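Local atomic coordinates of leucine aminopeptidase A1, chloroplastic (Solanum lycopersicum, PDB entry 5D8N), a protein that removes N-terminal amino acids, preferably leucine, from peptides as a magnesium-dependent homohexameric aminopeptidase and also acts as a protein-folding chaperone. Residues E218-P223 with P505-E510. The protein carries 1 engineered substitution. Sequence-based numbering, arbitrary orientation.
Sequences ELVNAP and PVWSDE. With MG (magnesium ion), chain H.
Trp507 meets the end of helix 197-221 with the six-membered half of its indole, and two successive helical residues receive it in different ways. Val220 offers a methyl group at the edge of the ring, near its plane, with CG1 lying 4.2 Å from Trp507 CE3. That branch stands anti to the valine backbone N (chi1 178°), which turns it toward the indole. Asn221 brings an oxygen instead: OD1 is 3.7 Å from Trp507 CZ3, and the amide plane stands 85° from the ring plane, nearly perpendicular. The amide's hydrogen bonds run elsewhere: OD1 accepts from the backbone N of Ala514, while ND2 donates to Asp173 and Asn513, so the group's rotation is fixed from both ends. The indole reaches the helix because its CG is anti to the Trp507 backbone N (chi1 -179°), spanning a gap in which the nearest CA atoms, those of Val220 and Trp507, remain 8.5 Å apart. Both segments belong to the catalytic domain of this M17 aminopeptidase; Trp507 starts a short two-stranded antiparallel hairpin with strand 513-514, whose Ala514 also packs on Val220 and the indole. The example illustrates how a helix terminus can serve side-chain packing and metal binding at once. Val220 O, at 2.3 Å, and Ala222 O, at 2.1 Å, bind a magnesium ion whose other four ligands are waters, completing a six-coordinate shell. It shares no ligand with the catalytic magnesium pair, whose Asp325 lies about 7 Å from Val220, side chain to side chain. One of these waters donates to Leu219 O, 2.6 Å away. Ala222 is where helical geometry ends, although its N still bonds to Glu218 O at 3.1 Å. Beyond this shell, helix 327-342 backs Val220 through Ala330, and Lys323 touches Trp507.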
ATOM      1  N   GLU A 218      26.349  -9.150 -22.756  1.00 18.76           N
ATOM      2  CA  GLU A 218      26.135 -10.584 -22.531  1.00 20.67           C
ATOM      3  C   GLU A 218      26.138 -10.987 -21.069  1.00 19.35           C
ATOM      4  O   GLU A 218      25.282 -11.761 -20.621  1.00 17.56           O
ATOM      5  CB  GLU A 218      27.171 -11.396 -23.298  1.00 22.23           C
ATOM      6  CG  GLU A 218      26.910 -11.418 -24.798  1.00 25.00           C
ATOM      7  CD  GLU A 218      27.932 -12.260 -25.547  1.00 31.18           C
ATOM      8  OE1 GLU A 218      29.096 -12.321 -25.088  1.00 33.16           O
ATOM      9  OE2 GLU A 218      27.596 -12.780 -26.639  1.00 36.13           O
ATOM     10  N   LEU A 219      27.014 -10.350 -20.298  1.00 18.18           N
ATOM     11  CA  LEU A 219      27.117 -10.699 -18.888  1.00 19.52           C
ATOM     12  C   LEU A 219      25.843 -10.294 -18.150  1.00 20.44           C
ATOM     13  O   LEU A 219      25.399 -10.990 -17.255  1.00 20.54           O
ATOM     14  CB  LEU A 219      28.345 -10.052 -18.261  1.00 19.74           C
ATOM     15  CG  LEU A 219      29.671 -10.636 -18.741  1.00 21.83           C
ATOM     16  CD1 LEU A 219      30.820  -9.821 -18.182  1.00 23.59           C
ATOM     17  CD2 LEU A 219      29.809 -12.088 -18.318  1.00 23.23           C
ATOM     18  N   VAL A 220      25.255  -9.174 -18.550  1.00 20.14           N
ATOM     19  CA  VAL A 220      24.046  -8.661 -17.924  1.00 19.13           C
ATOM     20  C   VAL A 220      22.814  -9.392 -18.452  1.00 19.42           C
ATOM     21  O   VAL A 220      21.936  -9.706 -17.690  1.00 18.93           O
ATOM     22  CB  VAL A 220      23.911  -7.139 -18.147  1.00 18.76           C
ATOM     23  CG1 VAL A 220      22.616  -6.614 -17.544  1.00 19.28           C
ATOM     24  CG2 VAL A 220      25.090  -6.399 -17.525  1.00 20.30           C
ATOM     25  N   ASN A 221      22.659  -9.523 -19.763  1.00 20.22           N
ATOM     26  CA  ASN A 221      21.538 -10.261 -20.296  1.00 19.69           C
ATOM     27  C   ASN A 221      21.377 -11.631 -19.647  1.00 20.88           C
ATOM     28  O   ASN A 221      20.273 -12.140 -19.559  1.00 23.68           O
ATOM     29  CB  ASN A 221      21.704 -10.456 -21.802  1.00 18.85           C
ATOM     30  CG  ASN A 221      21.368  -9.224 -22.607  1.00 18.98           C
ATOM     31  OD1 ASN A 221      20.781  -8.266 -22.124  1.00 19.60           O
ATOM     32  ND2 ASN A 221      21.807  -9.221 -23.849  1.00 21.33           N
ATOM     33  N   ALA A 222      22.477 -12.342 -19.430  1.00 20.29           N
ATOM     34  CA  ALA A 222      22.398 -13.691 -18.922  1.00 20.59           C
ATOM     35  C   ALA A 222      21.773 -13.632 -17.530  1.00 23.27           C
ATOM     36  O   ALA A 222      22.111 -12.768 -16.719  1.00 22.48           O
ATOM     37  CB  ALA A 222      23.783 -14.307 -18.871  1.00 20.40           C
ATOM     38  N   PRO A 223      20.895 -14.590 -17.225  1.00 22.22           N
ATOM     39  CA  PRO A 223      20.287 -14.664 -15.907  1.00 21.42           C
ATOM     40  C   PRO A 223      21.233 -15.272 -14.880  1.00 20.35           C
ATOM     41  O   PRO A 223      22.260 -15.892 -15.219  1.00 19.33           O
ATOM     42  CB  PRO A 223      19.099 -15.577 -16.162  1.00 22.96           C
ATOM     43  CG  PRO A 223      19.652 -16.564 -17.153  1.00 23.59           C
ATOM     44  CD  PRO A 223      20.529 -15.749 -18.052  1.00 23.59           C
ATOM     45  N   PRO A 505      21.216   3.515 -16.714  1.00 18.84           N
ATOM     46  CA  PRO A 505      21.536   3.300 -18.129  1.00 19.63           C
ATOM     47  C   PRO A 505      22.124   1.942 -18.517  1.00 18.85           C
ATOM     48  O   PRO A 505      22.290   1.688 -19.720  1.00 18.35           O
ATOM     49  CB  PRO A 505      22.514   4.428 -18.460  1.00 19.22           C
ATOM     50  CG  PRO A 505      22.992   4.961 -17.160  1.00 18.01           C
ATOM     51  CD  PRO A 505      21.942   4.659 -16.139  1.00 18.28           C
ATOM     52  N   VAL A 506      22.350   1.073 -17.538  1.00 17.83           N
ATOM     53  CA  VAL A 506      22.859  -0.254 -17.859  1.00 19.14           C
ATOM     54  C   VAL A 506      21.827  -1.140 -18.558  1.00 17.61           C
ATOM     55  O   VAL A 506      22.157  -2.207 -19.022  1.00 17.20           O
ATOM     56  CB  VAL A 506      23.435  -1.003 -16.641  1.00 18.80           C
ATOM     57  CG1 VAL A 506      24.622  -0.267 -16.047  1.00 18.41           C
ATOM     58  CG2 VAL A 506      22.373  -1.186 -15.589  1.00 19.85           C
ATOM     59  N   TRP A 507      20.562  -0.776 -18.468  1.00 17.66           N
ATOM     60  CA  TRP A 507      19.509  -1.593 -19.006  1.00 21.12           C
ATOM     61  C   TRP A 507      18.591  -0.715 -19.812  1.00 23.50           C
ATOM     62  O   TRP A 507      18.179   0.328 -19.326  1.00 25.81           O
ATOM     63  CB  TRP A 507      18.710  -2.276 -17.887  1.00 24.61           C
ATOM     64  CG  TRP A 507      17.633  -3.154 -18.392  1.00 27.45           C
ATOM     65  CD1 TRP A 507      16.281  -2.879 -18.479  1.00 29.28           C
ATOM     66  CD2 TRP A 507      17.824  -4.448 -18.944  1.00 28.67           C
ATOM     67  NE1 TRP A 507      15.647  -3.910 -19.132  1.00 34.02           N
ATOM     68  CE2 TRP A 507      16.575  -4.876 -19.432  1.00 31.86           C
ATOM     69  CE3 TRP A 507      18.905  -5.325 -18.980  1.00 30.41           C
ATOM     70  CZ2 TRP A 507      16.398  -6.124 -19.975  1.00 36.87           C
ATOM     71  CZ3 TRP A 507      18.731  -6.568 -19.536  1.00 38.27           C
ATOM     72  CH2 TRP A 507      17.500  -6.941 -20.064  1.00 41.09           C
ATOM     73  N   SER A 508      18.227  -1.173 -21.004  1.00 22.20           N
ATOM     74  CA  SER A 508      17.290  -0.440 -21.861  1.00 26.48           C
ATOM     75  C   SER A 508      15.917  -1.078 -21.899  1.00 28.54           C
ATOM     76  O   SER A 508      15.792  -2.201 -22.375  1.00 28.49           O
ATOM     77  CB  SER A 508      17.778  -0.445 -23.310  1.00 29.48           C
ATOM     78  OG  SER A 508      16.696  -0.014 -24.127  1.00 31.84           O
ATOM     79  N   ASP A 509      14.971  -0.466 -21.200  1.00 32.91           N
ATOM     80  CA  ASP A 509      13.589  -0.908 -21.129  1.00 40.25           C
ATOM     81  C   ASP A 509      12.971  -0.993 -22.514  1.00 37.51           C
ATOM     82  O   ASP A 509      12.243  -1.925 -22.820  1.00 44.92           O
ATOM     83  CB  ASP A 509      12.771   0.036 -20.227  1.00 53.07           C
ATOM     84  CG  ASP A 509      11.294  -0.348 -20.150  1.00 80.99           C
ATOM     85  OD1 ASP A 509      10.940  -1.198 -19.302  1.00 86.95           O
ATOM     86  OD2 ASP A 509      10.474   0.205 -20.923  1.00 84.39           O
ATOM     87  N   GLU A 510      13.351  -0.092 -23.398  1.00 36.35           N
ATOM     88  CA  GLU A 510      12.831  -0.104 -24.749  1.00 44.29           C
ATOM     89  C   GLU A 510      13.338  -1.321 -25.515  1.00 48.29           C
ATOM     90  O   GLU A 510      12.549  -2.022 -26.140  1.00 43.17           O
ATOM     91  CB  GLU A 510      13.241   1.197 -25.441  1.00 53.93           C
ATOM     92  CG  GLU A 510      13.413   1.174 -26.954  1.00 71.83           C
ATOM     93  CD  GLU A 510      14.198   2.378 -27.464  1.00 83.32           C
ATOM     94  OE1 GLU A 510      13.944   3.501 -26.969  1.00 97.83           O
ATOM     95  OE2 GLU A 510      15.139   2.202 -28.275  1.00 76.10           O
TER
HETATM   96 MG    MG H 605      21.565 -10.947 -15.834  1.00 50.31          MG
HETATM   97  O   HOH W   1      23.776 -11.070 -15.216  1.00 20.87           O
HETATM   98  O   HOH W   2      19.444 -10.582 -16.283  1.00 37.76           O
HETATM   99  O   HOH W   3      21.237 -11.792 -13.838  1.00 35.73           O
HETATM  100  O   HOH W   4      21.704  -9.097 -14.730  1.00 34.02           O